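Local coordinates for N-alpha-acetyltransferase 35, NatC auxiliary subunit (Saccharomyces cerevisiae, PDB 6YGA), which serves as the auxiliary subunit of the NatC N-terminal acetyltransferase, which acetylates the N-terminal methionine of the L-A virus Gag protein, at residues L419-Q424 and N593-P598; Y399-C402 and R408-Q411; V155-K160 and C229-E234; R95-V100 and S298-L303. All coordinates share one frame; numbering follows the deposited sequence.

Contact 1: L419-Q424 and N593-P598; sequences LWDSLQ and NSIGVP
Asp421 on helix 406-429 reaches over to Ile595 in the loop between helices 581-588 and 603-613, and every approach within touching distance between the two segments runs through its carboxylate. With CG anti to the backbone N (chi1 -169°), the group is swung out from the helix onto the loop, where its two oxygens take different neighbours. OD1 lies against an apolar branch, 3.6 Å from Ile595 CG2, and stays 3.8 Å from Gly596 N. OD2 comes 3.7 Å from Ser594 O, a pairing of two acceptors that brings no bond of its own.

No hydrogen bond joins the two segments directly; the polar link is supplied from outside both by Lys443 of helix 433-456. Its NZ makes a salt bridge with Asp421 OD1 and also donates hydrogen bonds to Gln424 OE1 and Val597 O, so one ammonium group ties helix and loop together and would be expected to keep the aspartate negatively charged.

The tight side is at Ile595, which is buried and also packs on Leu417 of the same helix. The opposite character is found at Ser594 and Gly596, both exposed and only grazed by the carboxylate, and at Gln424 and Val597, which come near the other segment without touching it. Beyond them, Pro598, preceded by a cis peptide bond, is buried once more against helix 465-506. This is an irregular interhelical loop packed on a helix and bridged to it by a lysine from a neighbouring helix, within the region assigned by sequence to the NAA35-like TPR family.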
loop_
_atom_site.group_PDB
_atom_site.type_symbol
_atom_site.label_atom_id
_atom_site.label_comp_id
_atom_site.label_asym_id
_atom_site.label_seq_id
_atom_site.Cartn_x
_atom_site.Cartn_y
_atom_site.Cartn_z
ATOM N N LEU B 419 -9.816 9.351 17.079
ATOM C CA LEU B 419 -9.216 10.612 17.507
ATOM C C LEU B 419 -10.162 11.786 17.279
ATOM O O LEU B 419 -10.223 12.705 18.104
ATOM C CB LEU B 419 -7.887 10.840 16.784
ATOM C CG LEU B 419 -6.613 10.427 17.528
ATOM C CD1 LEU B 419 -6.611 8.941 17.838
ATOM C CD2 LEU B 419 -5.381 10.801 16.723
ATOM N N TRP B 420 -10.906 11.772 16.168
ATOM C CA TRP B 420 -11.963 12.760 15.979
ATOM C C TRP B 420 -13.017 12.650 17.072
ATOM O O TRP B 420 -13.493 13.667 17.589
ATOM C CB TRP B 420 -12.617 12.594 14.607
ATOM C CG TRP B 420 -11.799 13.066 13.448
ATOM C CD1 TRP B 420 -11.381 12.321 12.383
ATOM C CD2 TRP B 420 -11.310 14.395 13.223
ATOM N NE1 TRP B 420 -10.660 13.100 11.513
ATOM C CE2 TRP B 420 -10.601 14.378 12.006
ATOM C CE3 TRP B 420 -11.401 15.595 13.934
ATOM C CZ2 TRP B 420 -9.986 15.512 11.486
ATOM C CZ3 TRP B 420 -10.789 16.721 13.416
ATOM C CH2 TRP B 420 -10.092 16.671 12.203
ATOM N N ASP B 421 -13.396 11.420 17.432
ATOM C CA ASP B 421 -14.408 11.218 18.466
ATOM C C ASP B 421 -13.936 11.764 19.807
ATOM O O ASP B 421 -14.660 12.510 20.476
ATOM C CB ASP B 421 -14.754 9.732 18.581
ATOM C CG ASP B 421 -15.982 9.476 19.445
ATOM O OD1 ASP B 421 -17.097 9.854 19.027
ATOM O OD2 ASP B 421 -15.833 8.891 20.539
ATOM N N SER B 422 -12.717 11.401 20.211
ATOM C CA SER B 422 -12.164 11.904 21.466
ATOM C C SER B 422 -12.057 13.423 21.450
ATOM O O SER B 422 -12.327 14.085 22.458
ATOM C CB SER B 422 -10.796 11.270 21.717
ATOM O OG SER B 422 -10.238 11.714 22.939
ATOM N N LEU B 423 -11.674 13.992 20.307
ATOM C CA LEU B 423 -11.578 15.442 20.197
ATOM C C LEU B 423 -12.950 16.092 20.335
ATOM O O LEU B 423 -13.106 17.099 21.036
ATOM C CB LEU B 423 -10.930 15.811 18.865
ATOM C CG LEU B 423 -10.301 17.192 18.746
ATOM C CD1 LEU B 423 -9.266 17.401 19.842
ATOM C CD2 LEU B 423 -9.667 17.315 17.378
ATOM N N GLN B 424 -13.961 15.517 19.675
ATOM C CA GLN B 424 -15.315 16.055 19.769
ATOM C C GLN B 424 -15.839 15.989 21.200
ATOM O O GLN B 424 -16.477 16.933 21.679
ATOM C CB GLN B 424 -16.245 15.298 18.818
ATOM C CG GLN B 424 -17.684 15.795 18.826
ATOM C CD GLN B 424 -18.633 14.872 18.080
ATOM O OE1 GLN B 424 -18.223 14.118 17.194
ATOM N NE2 GLN B 424 -19.907 14.922 18.442
ATOM N N ASN B 593 -17.173 0.799 16.936
ATOM C CA ASN B 593 -17.771 0.318 18.175
ATOM C C ASN B 593 -17.608 1.315 19.316
ATOM O O ASN B 593 -18.473 1.395 20.194
ATOM C CB ASN B 593 -17.162 -1.033 18.549
ATOM C CG ASN B 593 -17.938 -1.737 19.632
ATOM O OD1 ASN B 593 -19.145 -1.539 19.780
ATOM N ND2 ASN B 593 -17.245 -2.564 20.406
ATOM N N SER B 594 -16.527 2.086 19.317
ATOM C CA SER B 594 -16.241 3.014 20.402
ATOM C C SER B 594 -16.764 4.423 20.148
ATOM O O SER B 594 -16.537 5.311 20.977
ATOM C CB SER B 594 -14.732 3.060 20.657
ATOM O OG SER B 594 -14.255 1.775 21.013
ATOM N N ILE B 595 -17.454 4.653 19.037
ATOM C CA ILE B 595 -17.975 5.976 18.710
ATOM C C ILE B 595 -19.363 6.114 19.323
ATOM O O ILE B 595 -20.247 5.289 19.076
ATOM C CB ILE B 595 -18.006 6.200 17.192
ATOM C CG1 ILE B 595 -16.578 6.200 16.635
ATOM C CG2 ILE B 595 -18.716 7.504 16.862
ATOM C CD1 ILE B 595 -16.490 6.372 15.131
ATOM N N GLY B 596 -19.550 7.152 20.133
ATOM C CA GLY B 596 -20.792 7.326 20.857
ATOM C C GLY B 596 -21.919 7.906 20.031
ATOM O O GLY B 596 -23.063 7.452 20.129
ATOM N N VAL B 597 -21.618 8.916 19.217
ATOM C CA VAL B 597 -22.627 9.611 18.424
ATOM C C VAL B 597 -22.146 9.692 16.981
ATOM O O VAL B 597 -21.090 10.275 16.717
ATOM C CB VAL B 597 -22.932 11.013 18.966
ATOM C CG1 VAL B 597 -23.971 11.692 18.098
ATOM C CG2 VAL B 597 -23.417 10.926 20.403
ATOM N N PRO B 598 -22.869 9.113 16.010
ATOM C CA PRO B 598 -24.095 8.343 16.250
ATOM C C PRO B 598 -23.796 6.924 16.728
ATOM O O PRO B 598 -22.827 6.325 16.265
ATOM C CB PRO B 598 -24.782 8.321 14.873
ATOM C CG PRO B 598 -23.861 9.054 13.925
ATOM C CD PRO B 598 -22.523 9.144 14.582
#

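Contact 2: Y399-C402 and R408-Q411; sequences YQNC and RYRQ. With EDO (1,2-ethanediol), chain X; EDO (1,2-ethanediol), chain C.
Asn401 and Tyr409 hold the contact through one directed bond. Asn401 ND2 donates to Tyr409 O over 3.1 Å, nearly straight with an N-H...O angle of 167°, and arrives in the carbonyl plane on a lone pair. Because Tyr409 O also lies close to the amide plane of Asn401, this bond should fix the rotation of the amide. A trans first torsion (chi1 -175°) brings that amide across to the second helix.

The tyrosine ring comes back the other way: its CD1 edge stands 3.4 Å from Asn401 O, in the ring plane, and the ring and amide planes are only 16° apart. CE1 reaches Cys402 CA at 4.1 Å.

Further out, an ethanediol, probably from the crystallisation liquor, spans from the Arg408 guanidinium to that residue's own carbonyl: its O1 accepts from Arg408 NH1 at 3.0 Å, and its O2 bonds weakly to Arg408 O. Arg408 is itself held by a salt bridge to Glu175, and Tyr409 OH is hydrogen-bonded to Glu449 of helix 433-456. The pair thus closes the short connection between helices 386-402 and 406-429, with helix 319-328 packing on Cys402 and helix 433-456 flanking Tyr409.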
loop_
_atom_site.group_PDB
_atom_site.type_symbol
_atom_site.label_atom_id
_atom_site.label_comp_id
_atom_site.label_asym_id
_atom_site.label_seq_id
_atom_site.Cartn_x
_atom_site.Cartn_y
_atom_site.Cartn_z
ATOM N N TYR B 399 -5.218 15.863 5.617
ATOM C CA TYR B 399 -4.753 16.218 4.278
ATOM C C TYR B 399 -3.682 15.249 3.798
ATOM O O TYR B 399 -3.690 14.817 2.639
ATOM C CB TYR B 399 -4.215 17.650 4.265
ATOM C CG TYR B 399 -5.267 18.721 4.092
ATOM C CD1 TYR B 399 -5.661 19.136 2.826
ATOM C CD2 TYR B 399 -5.858 19.325 5.194
ATOM C CE1 TYR B 399 -6.619 20.114 2.660
ATOM C CE2 TYR B 399 -6.820 20.306 5.039
ATOM C CZ TYR B 399 -7.195 20.697 3.768
ATOM O OH TYR B 399 -8.150 21.672 3.598
ATOM N N GLN B 400 -2.740 14.905 4.681
ATOM C CA GLN B 400 -1.642 14.026 4.299
ATOM C C GLN B 400 -2.147 12.636 3.933
ATOM O O GLN B 400 -1.604 11.990 3.029
ATOM C CB GLN B 400 -0.616 13.954 5.433
ATOM C CG GLN B 400 0.612 13.121 5.115
ATOM C CD GLN B 400 1.812 13.497 5.968
ATOM O OE1 GLN B 400 1.944 14.639 6.411
ATOM N NE2 GLN B 400 2.697 12.533 6.198
ATOM N N ASN B 401 -3.194 12.164 4.613
ATOM C CA ASN B 401 -3.750 10.853 4.300
ATOM C C ASN B 401 -4.324 10.793 2.889
ATOM O O ASN B 401 -4.406 9.704 2.311
ATOM C CB ASN B 401 -4.820 10.482 5.328
ATOM C CG ASN B 401 -5.360 9.085 5.126
ATOM O OD1 ASN B 401 -4.663 8.097 5.363
ATOM N ND2 ASN B 401 -6.608 8.991 4.694
ATOM N N CYS B 402 -4.700 11.939 2.313
ATOM C CA CYS B 402 -5.294 11.937 0.979
ATOM C C CYS B 402 -4.307 11.494 -0.092
ATOM O O CYS B 402 -4.725 10.951 -1.120
ATOM C CB CYS B 402 -5.842 13.321 0.635
ATOM S SG CYS B 402 -7.254 13.811 1.633
ATOM N N ARG B 408 -3.727 2.253 1.797
ATOM C CA ARG B 408 -3.383 3.019 2.990
ATOM C C ARG B 408 -4.363 4.160 3.223
ATOM O O ARG B 408 -4.550 4.591 4.366
ATOM C CB ARG B 408 -1.960 3.567 2.878
ATOM C CG ARG B 408 -0.877 2.506 2.896
ATOM C CD ARG B 408 -0.702 1.917 4.282
ATOM N NE ARG B 408 0.404 0.967 4.337
ATOM C CZ ARG B 408 0.943 0.516 5.464
ATOM N NH1 ARG B 408 0.480 0.935 6.634
ATOM N NH2 ARG B 408 1.950 -0.347 5.424
ATOM N N TYR B 409 -4.984 4.667 2.156
ATOM C CA TYR B 409 -5.968 5.732 2.305
ATOM C C TYR B 409 -7.089 5.307 3.245
ATOM O O TYR B 409 -7.447 6.038 4.174
ATOM C CB TYR B 409 -6.515 6.123 0.930
ATOM C CG TYR B 409 -7.632 7.142 0.948
ATOM C CD1 TYR B 409 -7.407 8.451 1.368
ATOM C CD2 TYR B 409 -8.908 6.801 0.521
ATOM C CE1 TYR B 409 -8.432 9.385 1.373
ATOM C CE2 TYR B 409 -9.935 7.724 0.521
ATOM C CZ TYR B 409 -9.693 9.012 0.946
ATOM O OH TYR B 409 -10.726 9.924 0.941
ATOM N N ARG B 410 -7.638 4.109 3.033
ATOM C CA ARG B 410 -8.694 3.632 3.919
ATOM C C ARG B 410 -8.149 3.319 5.305
ATOM O O ARG B 410 -8.828 3.554 6.313
ATOM C CB ARG B 410 -9.378 2.404 3.322
ATOM C CG ARG B 410 -10.489 1.849 4.196
ATOM C CD ARG B 410 -11.241 0.723 3.516
ATOM N NE ARG B 410 -12.449 0.369 4.254
ATOM C CZ ARG B 410 -12.499 -0.563 5.199
ATOM N NH1 ARG B 410 -11.405 -1.242 5.526
ATOM N NH2 ARG B 410 -13.643 -0.812 5.818
ATOM N N GLN B 411 -6.919 2.800 5.381
ATOM C CA GLN B 411 -6.345 2.454 6.677
ATOM C C GLN B 411 -6.080 3.690 7.526
ATOM O O GLN B 411 -6.100 3.606 8.759
ATOM C CB GLN B 411 -5.061 1.650 6.480
ATOM C CG GLN B 411 -5.298 0.302 5.821
ATOM C CD GLN B 411 -4.037 -0.316 5.250
ATOM O OE1 GLN B 411 -2.933 -0.095 5.750
ATOM N NE2 GLN B 411 -4.198 -1.098 4.188
HETATM C C1 EDO X . -1.828 3.821 8.015
HETATM O O1 EDO X . -1.643 2.404 8.118
HETATM C C2 EDO X . -2.247 4.176 6.593
HETATM O O2 EDO X . -2.409 5.594 6.461
HETATM C C1 EDO C . -13.731 -3.203 9.050
HETATM O O1 EDO C . -14.601 -3.222 7.914
HETATM C C2 EDO C . -12.326 -2.784 8.627
HETATM O O2 EDO C . -11.768 -3.764 7.746
#

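Contact 3: V155-K160 and C229-E234; sequences VCYLTK and CLVHLE
Tyr157 and Leu158 carry this contact, meeting Leu230, Val231 and Glu234 on the other segment. At the start of 155-160, Val155 packs on Leu96 and Val100 of helix 85-104, and two residues later Tyr157 meets the partner segment. Its chi1 of -171° extends the chain away from the main-chain nitrogen and carries the ring across to the other side. On the way the ring passes Val231, whose CG1 methyl lies 3.6 Å from Tyr157 CD2; the two side chains cross at about a right angle.

At the end of the ring, Tyr157 OH donates a 2.7 Å hydrogen bond to Glu234 OE1. The hydroxyl meets that oxygen from above the carboxylate plane, 41° out of it, and Glu234 OE2 is close as well, 2.9 Å from Tyr157 OH. The carboxylate carbon sits at the ring's edge, and Gln193 of helix 193-209 touches both residues. A buried phenol thereby finds its acceptor at a glutamate that is partly exposed.

Leu158 follows with a methyl branch, CD1, that lies 4.2 Å from Leu230 CB and 3.7 Å from Leu230 O, the side chains slanting across each other. Leu230 and Val231, at the end of helix 215-231, thus meet helix 142-167 by apolar contacts, one aromatic on aliphatic and one between leucines, while the tyrosine bond goes to Glu234 just past that helix. Such packing is typical of a helical bundle, here with helix 85-104 against Val155 and Leu158 and helix 193-209 beside Tyr157.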
loop_
_atom_site.group_PDB
_atom_site.type_symbol
_atom_site.label_atom_id
_atom_site.label_comp_id
_atom_site.label_asym_id
_atom_site.label_seq_id
_atom_site.Cartn_x
_atom_site.Cartn_y
_atom_site.Cartn_z
ATOM N N VAL B 155 21.049 10.904 -13.243
ATOM C CA VAL B 155 20.199 9.904 -12.604
ATOM C C VAL B 155 20.621 9.689 -11.154
ATOM O O VAL B 155 19.773 9.543 -10.265
ATOM C CB VAL B 155 20.221 8.594 -13.412
ATOM C CG1 VAL B 155 19.423 7.511 -12.707
ATOM C CG2 VAL B 155 19.670 8.831 -14.810
ATOM N N CYS B 156 21.929 9.676 -10.885
ATOM C CA CYS B 156 22.386 9.533 -9.505
ATOM C C CYS B 156 21.952 10.725 -8.662
ATOM O O CYS B 156 21.640 10.574 -7.474
ATOM C CB CYS B 156 23.904 9.365 -9.453
ATOM S SG CYS B 156 24.516 7.746 -9.978
ATOM N N TYR B 157 21.922 11.920 -9.259
ATOM C CA TYR B 157 21.386 13.078 -8.553
ATOM C C TYR B 157 19.897 12.906 -8.283
ATOM O O TYR B 157 19.391 13.348 -7.245
ATOM C CB TYR B 157 21.644 14.357 -9.352
ATOM C CG TYR B 157 21.321 15.621 -8.584
ATOM C CD1 TYR B 157 22.281 16.236 -7.790
ATOM C CD2 TYR B 157 20.057 16.194 -8.645
ATOM C CE1 TYR B 157 21.993 17.386 -7.080
ATOM C CE2 TYR B 157 19.759 17.344 -7.939
ATOM C CZ TYR B 157 20.731 17.935 -7.159
ATOM O OH TYR B 157 20.437 19.078 -6.455
ATOM N N LEU B 158 19.182 12.256 -9.205
ATOM C CA LEU B 158 17.752 12.034 -9.017
ATOM C C LEU B 158 17.486 11.115 -7.832
ATOM O O LEU B 158 16.669 11.431 -6.958
ATOM C CB LEU B 158 17.140 11.451 -10.291
ATOM C CG LEU B 158 15.660 11.076 -10.211
ATOM C CD1 LEU B 158 14.786 12.325 -10.143
ATOM C CD2 LEU B 158 15.266 10.198 -11.387
ATOM N N THR B 159 18.166 9.965 -7.785
ATOM C CA THR B 159 17.935 9.016 -6.701
ATOM C C THR B 159 18.277 9.619 -5.347
ATOM O O THR B 159 17.631 9.297 -4.343
ATOM C CB THR B 159 18.745 7.739 -6.926
ATOM O OG1 THR B 159 20.130 8.003 -6.672
ATOM C CG2 THR B 159 18.586 7.246 -8.356
ATOM N N LYS B 160 19.288 10.489 -5.296
ATOM C CA LYS B 160 19.590 11.189 -4.053
ATOM C C LYS B 160 18.429 12.082 -3.634
ATOM O O LYS B 160 18.125 12.203 -2.443
ATOM C CB LYS B 160 20.870 12.007 -4.209
ATOM C CG LYS B 160 21.345 12.665 -2.922
ATOM C CD LYS B 160 22.493 13.629 -3.179
ATOM C CE LYS B 160 23.072 14.167 -1.878
ATOM N NZ LYS B 160 24.162 15.149 -2.127
ATOM N N CYS B 229 15.484 17.756 -17.011
ATOM C CA CYS B 229 14.181 18.034 -16.415
ATOM C C CYS B 229 13.991 17.270 -15.110
ATOM O O CYS B 229 13.422 17.803 -14.150
ATOM C CB CYS B 229 13.069 17.690 -17.403
ATOM S SG CYS B 229 13.088 18.678 -18.916
ATOM N N LEU B 230 14.455 16.019 -15.053
ATOM C CA LEU B 230 14.309 15.240 -13.826
ATOM C C LEU B 230 15.148 15.829 -12.700
ATOM O O LEU B 230 14.750 15.781 -11.531
ATOM C CB LEU B 230 14.693 13.779 -14.074
ATOM C CG LEU B 230 13.839 12.996 -15.078
ATOM C CD1 LEU B 230 14.508 11.679 -15.459
ATOM C CD2 LEU B 230 12.451 12.749 -14.515
ATOM N N VAL B 231 16.318 16.382 -13.034
ATOM C CA VAL B 231 17.154 17.028 -12.029
ATOM C C VAL B 231 16.478 18.284 -11.491
ATOM O O VAL B 231 16.680 18.662 -10.330
ATOM C CB VAL B 231 18.542 17.332 -12.626
ATOM C CG1 VAL B 231 19.398 18.100 -11.634
ATOM C CG2 VAL B 231 19.229 16.040 -13.035
ATOM N N HIS B 232 15.648 18.930 -12.303
ATOM C CA HIS B 232 14.962 20.148 -11.896
ATOM C C HIS B 232 13.737 19.892 -11.031
ATOM O O HIS B 232 13.067 20.857 -10.646
ATOM C CB HIS B 232 14.547 20.953 -13.126
ATOM C CG HIS B 232 15.609 21.881 -13.625
ATOM N ND1 HIS B 232 15.881 23.089 -13.023
ATOM C CD2 HIS B 232 16.460 21.781 -14.674
ATOM C CE1 HIS B 232 16.858 23.694 -13.676
ATOM N NE2 HIS B 232 17.226 22.922 -14.683
ATOM N N LEU B 233 13.417 18.634 -10.720
ATOM C CA LEU B 233 12.213 18.365 -9.941
ATOM C C LEU B 233 12.355 18.840 -8.502
ATOM O O LEU B 233 11.346 19.090 -7.834
ATOM C CB LEU B 233 11.872 16.876 -9.970
ATOM C CG LEU B 233 11.215 16.360 -11.253
ATOM C CD1 LEU B 233 10.987 14.855 -11.175
ATOM C CD2 LEU B 233 9.912 17.093 -11.510
ATOM N N GLU B 234 13.586 18.972 -8.008
ATOM C CA GLU B 234 13.775 19.436 -6.641
ATOM C C GLU B 234 13.431 20.912 -6.471
ATOM O O GLU B 234 13.314 21.374 -5.329
ATOM C CB GLU B 234 15.214 19.178 -6.190
ATOM C CG GLU B 234 16.234 20.120 -6.789
ATOM C CD GLU B 234 17.583 20.018 -6.108
ATOM O OE1 GLU B 234 17.870 18.960 -5.510
ATOM O OE2 GLU B 234 18.351 21.002 -6.163
#

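Contact 4: R95-V100 and S298-L303; sequences RLLRCV and SGFITL
Phe300 drives the far end of its ring against Leu97, so that CZ lies 4.0 Å from Leu97 CB and just as far from Leu97 CD2. The leucine CB sits at the edge of the ring, in its plane, and the two side chains cross at about a right angle; what meets the leucine is therefore the rim of the aromatic group. The same CZ comes 3.6 Å from Leu97 O, an oblique approach that brings aromatic carbon up to the helix backbone as well as to its side chain.

Val100, one turn further along helix 85-104, adds a lighter touch: its CG1 is 4.4 Å from Phe300 CE1, again near the ring plane. With CG anti to its own carbonyl carbon (chi1 -73°), the phenylalanine points from helix 298-311 straight at these two residues. No hydrogen bond connects the segments, and the three residues that touch are all buried.

A second ring, Tyr297, packs edge-to-face with Phe300, and Gly299 O of the second segment accepts a hydrogen bond from Asn105 ND2, just past helix 85-104, a polar tie between the same parts of the chain. Phe300 thus sits between helices 85-104 and 298-311, while helix 215-231 packs on Leu97 through Ile223, Ile226 and Ile227, and helix 245-260 reaches the aromatic ring through Leu250.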
loop_
_atom_site.group_PDB
_atom_site.type_symbol
_atom_site.label_atom_id
_atom_site.label_comp_id
_atom_site.label_asym_id
_atom_site.label_seq_id
_atom_site.Cartn_x
_atom_site.Cartn_y
_atom_site.Cartn_z
ATOM N N ARG B 95 18.014 2.712 -21.764
ATOM C CA ARG B 95 17.602 1.679 -20.821
ATOM C C ARG B 95 17.659 2.189 -19.387
ATOM O O ARG B 95 16.821 1.821 -18.555
ATOM C CB ARG B 95 18.469 0.432 -20.990
ATOM C CG ARG B 95 18.257 -0.611 -19.908
ATOM C CD ARG B 95 18.578 -2.005 -20.403
ATOM N NE ARG B 95 18.403 -2.989 -19.341
ATOM C CZ ARG B 95 18.413 -4.305 -19.527
ATOM N NH1 ARG B 95 18.586 -4.806 -20.742
ATOM N NH2 ARG B 95 18.245 -5.119 -18.495
ATOM N N LEU B 96 18.635 3.046 -19.080
ATOM C CA LEU B 96 18.715 3.614 -17.739
ATOM C C LEU B 96 17.487 4.461 -17.423
ATOM O O LEU B 96 16.954 4.399 -16.310
ATOM C CB LEU B 96 19.994 4.436 -17.595
ATOM C CG LEU B 96 20.185 5.139 -16.250
ATOM C CD1 LEU B 96 20.307 4.131 -15.117
ATOM C CD2 LEU B 96 21.397 6.052 -16.296
ATOM N N LEU B 97 17.018 5.254 -18.391
ATOM C CA LEU B 97 15.813 6.049 -18.174
ATOM C C LEU B 97 14.586 5.163 -18.005
ATOM O O LEU B 97 13.715 5.454 -17.176
ATOM C CB LEU B 97 15.604 7.033 -19.324
ATOM C CG LEU B 97 16.459 8.301 -19.289
ATOM C CD1 LEU B 97 16.005 9.293 -20.351
ATOM C CD2 LEU B 97 16.409 8.931 -17.907
ATOM N N ARG B 98 14.489 4.084 -18.784
ATOM C CA ARG B 98 13.367 3.170 -18.597
ATOM C C ARG B 98 13.521 2.364 -17.313
ATOM O O ARG B 98 12.521 1.901 -16.753
ATOM C CB ARG B 98 13.215 2.257 -19.814
ATOM C CG ARG B 98 12.676 2.989 -21.039
ATOM C CD ARG B 98 12.543 2.098 -22.266
ATOM N NE ARG B 98 13.816 1.526 -22.691
ATOM C CZ ARG B 98 14.091 0.225 -22.678
ATOM N NH1 ARG B 98 13.177 -0.645 -22.269
ATOM N NH2 ARG B 98 15.277 -0.206 -23.083
ATOM N N CYS B 99 14.755 2.198 -16.824
ATOM C CA CYS B 99 14.940 1.645 -15.486
ATOM C C CYS B 99 14.392 2.593 -14.426
ATOM O O CYS B 99 13.841 2.150 -13.411
ATOM C CB CYS B 99 16.417 1.345 -15.233
ATOM S SG CYS B 99 17.026 -0.184 -15.986
ATOM N N VAL B 100 14.534 3.903 -14.645
ATOM C CA VAL B 100 13.956 4.882 -13.725
ATOM C C VAL B 100 12.439 4.737 -13.680
ATOM O O VAL B 100 11.828 4.778 -12.605
ATOM C CB VAL B 100 14.381 6.307 -14.127
ATOM C CG1 VAL B 100 13.642 7.347 -13.295
ATOM C CG2 VAL B 100 15.889 6.477 -13.980
ATOM N N SER B 298 6.267 6.816 -21.929
ATOM C CA SER B 298 4.990 7.369 -21.489
ATOM C C SER B 298 4.928 7.570 -19.981
ATOM O O SER B 298 4.145 8.403 -19.510
ATOM C CB SER B 298 3.838 6.468 -21.940
ATOM O OG SER B 298 3.591 6.609 -23.328
ATOM N N GLY B 299 5.732 6.832 -19.214
ATOM C CA GLY B 299 5.733 7.011 -17.772
ATOM C C GLY B 299 6.208 8.383 -17.341
ATOM O O GLY B 299 5.778 8.897 -16.303
ATOM N N PHE B 300 7.100 8.996 -18.123
ATOM C CA PHE B 300 7.545 10.351 -17.815
ATOM C C PHE B 300 6.409 11.351 -17.979
ATOM O O PHE B 300 6.331 12.341 -17.242
ATOM C CB PHE B 300 8.730 10.732 -18.706
ATOM C CG PHE B 300 10.013 10.037 -18.346
ATOM C CD1 PHE B 300 10.462 10.013 -17.034
ATOM C CD2 PHE B 300 10.769 9.406 -19.318
ATOM C CE1 PHE B 300 11.646 9.376 -16.701
ATOM C CE2 PHE B 300 11.953 8.766 -18.991
ATOM C CZ PHE B 300 12.391 8.751 -17.681
ATOM N N ILE B 301 5.516 11.105 -18.940
ATOM C CA ILE B 301 4.366 11.983 -19.138
ATOM C C ILE B 301 3.442 11.921 -17.929
ATOM O O ILE B 301 2.980 12.952 -17.423
ATOM C CB ILE B 301 3.624 11.608 -20.435
ATOM C CG1 ILE B 301 4.564 11.706 -21.640
ATOM C CG2 ILE B 301 2.410 12.499 -20.634
ATOM C CD1 ILE B 301 3.931 11.271 -22.952
ATOM N N THR B 302 3.158 10.707 -17.449
ATOM C CA THR B 302 2.337 10.550 -16.252
ATOM C C THR B 302 2.978 11.243 -15.056
ATOM O O THR B 302 2.291 11.904 -14.268
ATOM C CB THR B 302 2.119 9.064 -15.959
ATOM O OG1 THR B 302 1.472 8.446 -17.079
ATOM C CG2 THR B 302 1.253 8.880 -14.723
ATOM N N LEU B 303 4.299 11.116 -14.914
ATOM C CA LEU B 303 4.992 11.775 -13.812
ATOM C C LEU B 303 4.879 13.290 -13.914
ATOM O O LEU B 303 4.635 13.970 -12.911
ATOM C CB LEU B 303 6.459 11.352 -13.792
ATOM C CG LEU B 303 7.380 12.194 -12.910
ATOM C CD1 LEU B 303 7.036 12.012 -11.440
ATOM C CD2 LEU B 303 8.832 11.840 -13.180
#

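How the contacts relate
Contacts 3 and 4 form one continuous hydrophobic core, their centres about 13 Å apart: Val155 and Leu158 pack on Leu96 and Val100, and Leu230 CD1 lies 3.9 Å from Phe300 CE1. Along the chain, contact 3 is nested within the loop that contact 4 closes. Contacts 1 and 2 instead share helix 406-429 without touching. Contact 2 is buried near the centre of the chain, whereas contact 1 is partly exposed and lies on the opposite side of that centre from contacts 3 and 4. Chemistry follows place: contact 4 joins through apolar side chains with no hydrogen bond, contact 3 adds one phenol-carboxylate bond, contact 2 depends on an amide, and contact 1 on a lysine of helix 433-456, outside both segments.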